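Titin (Homo sapiens, PDB 5JDJ) is a giant muscle protein whose chained immunoglobulin domains, this one from the I-band, probably act as elastic links in the sarcomere. Local coordinates at residues I8-K13 against E26-H31; S48-I53 against I64-T69. All coordinates share one frame; numbering follows the deposited sequence.

Contact 1 of 2, residues I8-K13 against E26-H31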
loop_
_atom_site.group_PDB
_atom_site.type_symbol
_atom_site.label_atom_id
_atom_site.label_comp_id
_atom_site.label_asym_id
_atom_site.label_seq_id
_atom_site.Cartn_x
_atom_site.Cartn_y
_atom_site.Cartn_z
ATOM N N ILE A 8 4.776 -12.072 -12.093
ATOM C CA ILE A 8 4.021 -10.927 -12.561
ATOM C C ILE A 8 3.027 -11.406 -13.619
ATOM O O ILE A 8 3.382 -12.172 -14.530
ATOM C CB ILE A 8 4.951 -9.825 -13.105
ATOM C CG1 ILE A 8 5.763 -9.229 -11.942
ATOM C CG2 ILE A 8 4.149 -8.726 -13.808
ATOM C CD1 ILE A 8 6.910 -8.306 -12.368
ATOM N N THR A 9 1.776 -10.976 -13.485
ATOM C CA THR A 9 0.731 -11.401 -14.417
ATOM C C THR A 9 0.222 -10.283 -15.337
ATOM O O THR A 9 -0.477 -10.551 -16.314
ATOM C CB THR A 9 -0.467 -11.992 -13.673
ATOM O OG1 THR A 9 -0.964 -11.043 -12.715
ATOM C CG2 THR A 9 -0.056 -13.287 -12.964
ATOM N N LYS A 10 0.572 -9.038 -15.038
ATOM C CA LYS A 10 0.148 -7.922 -15.887
ATOM C C LYS A 10 1.139 -6.780 -15.721
ATOM O O LYS A 10 1.440 -6.377 -14.609
ATOM C CB LYS A 10 -1.280 -7.467 -15.536
ATOM C CG LYS A 10 -1.872 -6.449 -16.522
ATOM C CD LYS A 10 -3.351 -6.142 -16.202
ATOM C CE LYS A 10 -3.996 -5.253 -17.271
ATOM N NZ LYS A 10 -3.265 -3.955 -17.454
ATOM N N THR A 11 1.680 -6.275 -16.823
ATOM C CA THR A 11 2.728 -5.273 -16.737
ATOM C C THR A 11 2.143 -3.890 -16.439
ATOM O O THR A 11 0.925 -3.689 -16.490
ATOM C CB THR A 11 3.551 -5.223 -18.043
ATOM O OG1 THR A 11 4.728 -4.442 -17.858
ATOM C CG2 THR A 11 2.708 -4.642 -19.162
ATOM N N MET A 12 3.018 -2.954 -16.099
ATOM C CA MET A 12 2.654 -1.545 -16.046
ATOM C C MET A 12 3.054 -0.866 -17.347
ATOM O O MET A 12 3.751 -1.455 -18.175
ATOM C CB MET A 12 3.314 -0.848 -14.851
ATOM C CG MET A 12 4.817 -0.800 -14.914
ATOM S SD MET A 12 5.513 -0.805 -13.248
ATOM C CE MET A 12 7.240 -0.543 -13.563
ATOM N N LYS A 13 2.608 0.372 -17.518
ATOM C CA LYS A 13 2.788 1.100 -18.774
ATOM C C LYS A 13 3.737 2.280 -18.667
ATOM O O LYS A 13 3.801 2.938 -17.632
ATOM C CB LYS A 13 1.447 1.622 -19.276
ATOM C CG LYS A 13 0.387 0.571 -19.484
ATOM C CD LYS A 13 -0.868 1.219 -20.016
ATOM C CE LYS A 13 -1.913 0.179 -20.298
ATOM N NZ LYS A 13 -3.081 0.729 -21.039
ATOM N N GLU A 26 0.690 0.670 -12.470
ATOM C CA GLU A 26 -0.050 -0.446 -11.894
ATOM C C GLU A 26 0.353 -1.745 -12.556
ATOM O O GLU A 26 0.387 -1.838 -13.782
ATOM C CB GLU A 26 -1.568 -0.278 -12.057
ATOM C CG GLU A 26 -2.145 0.971 -11.439
ATOM C CD GLU A 26 -2.092 2.169 -12.374
ATOM O OE1 GLU A 26 -2.292 1.986 -13.594
ATOM O OE2 GLU A 26 -1.847 3.295 -11.886
ATOM N N CYS A 27 0.649 -2.746 -11.743
ATOM C CA CYS A 27 0.815 -4.076 -12.294
ATOM C C CYS A 27 -0.008 -5.071 -11.493
ATOM O O CYS A 27 -0.679 -4.705 -10.519
ATOM C CB CYS A 27 2.282 -4.463 -12.308
ATOM S SG CYS A 27 3.017 -4.401 -10.691
ATOM N N GLU A 28 -0.013 -6.315 -11.942
ATOM C CA GLU A 28 -0.711 -7.351 -11.211
ATOM C C GLU A 28 0.209 -8.546 -11.024
ATOM O O GLU A 28 1.084 -8.816 -11.862
ATOM C CB GLU A 28 -1.992 -7.760 -11.919
ATOM C CG GLU A 28 -2.959 -6.612 -12.106
ATOM C CD GLU A 28 -4.277 -7.052 -12.702
ATOM O OE1 GLU A 28 -4.496 -8.283 -12.818
ATOM O OE2 GLU A 28 -5.090 -6.165 -13.051
ATOM N N VAL A 29 0.033 -9.235 -9.909
ATOM C CA VAL A 29 0.823 -10.423 -9.631
ATOM C C VAL A 29 -0.102 -11.610 -9.499
ATOM O O VAL A 29 -1.325 -11.478 -9.453
ATOM C CB VAL A 29 1.666 -10.296 -8.346
ATOM C CG1 VAL A 29 2.747 -9.224 -8.507
ATOM C CG2 VAL A 29 0.756 -10.025 -7.150
ATOM N N SER A 30 0.504 -12.777 -9.383
ATOM C CA SER A 30 -0.225 -14.027 -9.475
ATOM C C SER A 30 -0.955 -14.393 -8.190
ATOM O O SER A 30 -1.909 -15.162 -8.218
ATOM C CB SER A 30 0.751 -15.140 -9.825
ATOM O OG SER A 30 1.839 -15.119 -8.912
ATOM N N HIS A 31 -0.480 -13.865 -7.065
ATOM C CA HIS A 31 -1.005 -14.266 -5.768
ATOM C C HIS A 31 -1.402 -13.098 -4.895
ATOM O O HIS A 31 -0.910 -11.996 -5.060
ATOM C CB HIS A 31 0.035 -15.103 -5.031
ATOM C CG HIS A 31 0.339 -16.393 -5.711
ATOM N ND1 HIS A 31 1.142 -16.477 -6.828
ATOM C CD2 HIS A 31 -0.101 -17.649 -5.465
ATOM C CE1 HIS A 31 1.208 -17.737 -7.222
ATOM N NE2 HIS A 31 0.459 -18.468 -6.416
HETATM O O HOH W 1 -3.561 -10.648 -13.389
HETATM O O HOH W 2 -1.806 -2.752 -15.233
HETATM O O HOH W 3 0.774 1.265 -15.507
#

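Contact 2 of 2, residues S48-I53 against I64-T69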
loop_
_atom_site.group_PDB
_atom_site.type_symbol
_atom_site.label_atom_id
_atom_site.label_comp_id
_atom_site.label_asym_id
_atom_site.label_seq_id
_atom_site.Cartn_x
_atom_site.Cartn_y
_atom_site.Cartn_z
ATOM N N SER A 48 8.641 8.219 1.387
ATOM C CA SER A 48 8.438 9.618 1.732
ATOM C C SER A 48 7.081 10.047 1.214
ATOM O O SER A 48 6.355 9.236 0.637
ATOM C CB SER A 48 9.532 10.509 1.130
ATOM O OG SER A 48 9.391 10.598 -0.281
ATOM N N GLU A 49 6.758 11.327 1.395
ATOM C CA GLU A 49 5.484 11.888 0.947
ATOM C C GLU A 49 5.354 11.835 -0.565
ATOM O O GLU A 49 4.254 11.886 -1.109
ATOM C CB GLU A 49 5.333 13.331 1.435
ATOM C CG GLU A 49 5.112 13.439 2.932
ATOM C CD GLU A 49 4.107 12.416 3.441
ATOM O OE1 GLU A 49 2.908 12.527 3.099
ATOM O OE2 GLU A 49 4.520 11.488 4.170
ATOM N N LYS A 50 6.498 11.723 -1.228
ATOM C CA LYS A 50 6.587 11.641 -2.676
ATOM C C LYS A 50 5.823 10.450 -3.263
ATOM O O LYS A 50 5.194 10.564 -4.317
ATOM C CB LYS A 50 8.053 11.549 -3.081
ATOM C CG LYS A 50 8.301 11.795 -4.552
ATOM C CD LYS A 50 8.201 13.275 -4.830
ATOM C CE LYS A 50 8.097 13.537 -6.298
ATOM N NZ LYS A 50 7.825 14.973 -6.568
ATOM N N PHE A 51 5.884 9.314 -2.570
ATOM C CA PHE A 51 5.381 8.049 -3.109
ATOM C C PHE A 51 4.251 7.451 -2.292
ATOM O O PHE A 51 4.383 7.307 -1.073
ATOM C CB PHE A 51 6.501 7.011 -3.179
ATOM C CG PHE A 51 7.652 7.394 -4.073
ATOM C CD1 PHE A 51 7.487 7.451 -5.443
ATOM C CD2 PHE A 51 8.908 7.638 -3.544
ATOM C CE1 PHE A 51 8.545 7.781 -6.280
ATOM C CE2 PHE A 51 9.980 7.969 -4.372
ATOM C CZ PHE A 51 9.796 8.035 -5.744
ATOM N N LYS A 52 3.165 7.070 -2.966
ATOM C CA LYS A 52 2.119 6.252 -2.342
ATOM C C LYS A 52 2.188 4.848 -2.909
ATOM O O LYS A 52 2.105 4.672 -4.123
ATOM C CB LYS A 52 0.716 6.806 -2.595
ATOM C CG LYS A 52 0.450 8.215 -2.160
ATOM C CD LYS A 52 -1.063 8.456 -2.228
ATOM C CE LYS A 52 -1.429 9.933 -2.144
ATOM N NZ LYS A 52 -2.908 10.121 -2.032
ATOM N N ILE A 53 2.341 3.856 -2.042
ATOM C CA ILE A 53 2.380 2.472 -2.480
ATOM C C ILE A 53 1.058 1.831 -2.100
ATOM O O ILE A 53 0.614 1.922 -0.945
ATOM C CB ILE A 53 3.553 1.680 -1.862
ATOM C CG1 ILE A 53 4.903 2.169 -2.399
ATOM C CG2 ILE A 53 3.419 0.216 -2.187
ATOM C CD1 ILE A 53 5.397 3.452 -1.783
ATOM N N ILE A 64 3.080 8.577 -7.784
ATOM C CA ILE A 64 4.144 9.560 -7.580
ATOM C C ILE A 64 3.534 10.950 -7.538
ATOM O O ILE A 64 2.968 11.423 -8.527
ATOM C CB ILE A 64 5.217 9.482 -8.684
ATOM C CG1 ILE A 64 5.690 8.034 -8.847
ATOM C CG2 ILE A 64 6.370 10.419 -8.363
ATOM C CD1 ILE A 64 6.612 7.786 -10.034
ATOM N N MET A 65 3.634 11.584 -6.374
ATOM C CA MET A 65 2.956 12.852 -6.116
ATOM C C MET A 65 3.780 14.034 -6.621
ATOM O O MET A 65 5.006 14.023 -6.524
ATOM C CB MET A 65 2.683 13.014 -4.614
ATOM C CG MET A 65 1.899 11.878 -3.982
ATOM S SD MET A 65 0.285 11.677 -4.744
ATOM C CE MET A 65 -0.539 13.192 -4.242
ATOM N N ASN A 66 3.099 15.034 -7.176
ATOM C CA ASN A 66 3.733 16.311 -7.512
ATOM C C ASN A 66 4.993 16.136 -8.368
ATOM O O ASN A 66 6.109 16.419 -7.926
ATOM C CB ASN A 66 4.052 17.070 -6.216
ATOM C CG ASN A 66 4.641 18.450 -6.464
ATOM O OD1 ASN A 66 5.856 18.643 -6.390
ATOM N ND2 ASN A 66 3.780 19.412 -6.778
ATOM N N THR A 67 4.822 15.644 -9.588
ATOM C CA THR A 67 5.984 15.255 -10.371
ATOM C C THR A 67 6.866 16.436 -10.737
ATOM O O THR A 67 6.389 17.550 -10.947
ATOM C CB THR A 67 5.597 14.531 -11.666
ATOM O OG1 THR A 67 4.600 15.287 -12.359
ATOM C CG2 THR A 67 5.072 13.125 -11.356
ATOM N N SER A 68 8.165 16.164 -10.791
ATOM C CA SER A 68 9.158 17.108 -11.277
ATOM C C SER A 68 10.056 16.372 -12.258
ATOM O O SER A 68 9.961 15.157 -12.392
ATOM C CB SER A 68 9.976 17.681 -10.126
ATOM O OG SER A 68 10.912 16.726 -9.657
ATOM N N THR A 69 10.936 17.101 -12.932
ATOM C CA THR A 69 11.821 16.489 -13.914
ATOM C C THR A 69 12.802 15.522 -13.249
ATOM O O THR A 69 13.347 14.632 -13.905
ATOM C CB THR A 69 12.599 17.554 -14.708
ATOM O OG1 THR A 69 13.273 18.430 -13.796
ATOM C CG2 THR A 69 11.641 18.373 -15.580
#

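Contact 1 of 2, residues I8-K13 against E26-H31
Thr9 and Lys10 both turn their backbone N-H groups to the carbonyl of Glu28. Thr9 N lies 2.8 Å from Glu28 O, and Lys10 N makes a longer, more bent bond of 3.2 Å to the same oxygen. Both donors approach from one face of the carbonyl plane, and Lys10 N stands above that plane. The return bond, Glu28 N to Lys10 O at 3.0 Å, is straighter than the Lys10 N bond, with 162° at the hydrogen. Two residues opposite one make this a classic beta bulge. It shifts the register by one between the Ile8-Val29 and Lys10-Glu28 pairs. Beyond it, Met12 CA makes a CA-H...O contact of 3.2 Å with Glu26 O.

Strand 8-10 is an edge strand of the four-stranded sheet of an immunoglobulin I-set domain, antiparallel to strand 23-29. On its other side strand 23-29 bonds to strand 59-64, through Cys27 with His60.

Side chains meet on both faces of the sheet. Lys10 and Glu28 share one face, where Lys10 CB packs 3.7 Å from Glu28 CB. With CG anti to the backbone N (chi1 -171°), the extended lysine chain carries Lys10 CD past the carboxylate, 3.6 Å from Glu28 OE2. The charged ends do not meet. A bend at chi4 instead sets NZ on a water that also bonds Glu26 O. Thr9 CG2 packs on Ser30 CA and CB. The side chains of Ile8 and Met12 touch Val84 of strand 82-90.

Three waters bridge the segments. One joins Thr9 OG1 to Glu28 OE1, to which it donates at 2.6 Å. A second accepts from Lys10 NZ and donates to Glu26 O. A third accepts from Lys13 N at 2.9 Å and from Glu26 N.

Contact 2 of 2, residues S48-I53 against I64-T69
Lys50 carries the tight part of this contact, with its backbone and its side chain. Its carbonyl oxygen accepts from Met65 N at 2.8 Å in an almost straight bond (176° at the hydrogen). Its ammonium end reaches two more carbonyls of the facing turn. Lys50 NZ lies 3.0 Å from Met65 O, nearly along the C=O axis, and 2.6 Å from Asn66 O, where it stands above the carbonyl plane. CG leaves anti to the backbone N (chi1 -166°), and a bend at chi2 carries the chain to the turn.

On the buried side Phe51 and Ile64 run alongside each other on the same face of the sheet, as an antiparallel non-hydrogen-bonded pair. Ile64 CG1 meets the edge of the ring, 3.8 Å from Phe51 CE1. Lys50 CG sits above the middle of one ring face.

The solvent side, with exposed Glu49 and Asn66, is looser. Lys52 passes Met65 at a slant there, and Lys52 CE touches Met65 SD at 3.6 Å. Glu49 and Met65 also pack against Gly57 and Gln56 of the second subunit, respectively.

Strand 51-56, an edge strand within this chain, begins here. Lys50 NZ also forms a salt bridge with Asp71, the familiar immunoglobulin-fold link from a basic residue near the start of this strand to the aspartate of the Asp-x-Ala-x-Tyr motif leading into strand 73-79.

Contacts 1 and 2 belong to the same antiparallel sheet of the immunoglobulin domain. Its strand order is 8-10, 23-29, 59-64, 51-56. Contact 1 joins the first two strands. Contact 2 joins the start of the last strand to the end of strand 59-64 and the turn after it. Each strand outermost within this chain is thus tied to an inner neighbour. Along the chain the contacts follow in series. The centres of contacts 1 and 2 are about 21 Å apart, and the nearest atoms of contacts 1 and 2 about 8 Å. Within contact 2, Lys52 and Ile53 pair with a strand of the second subunit, continuing the sheet. No other chain of the assembly touches contact 1.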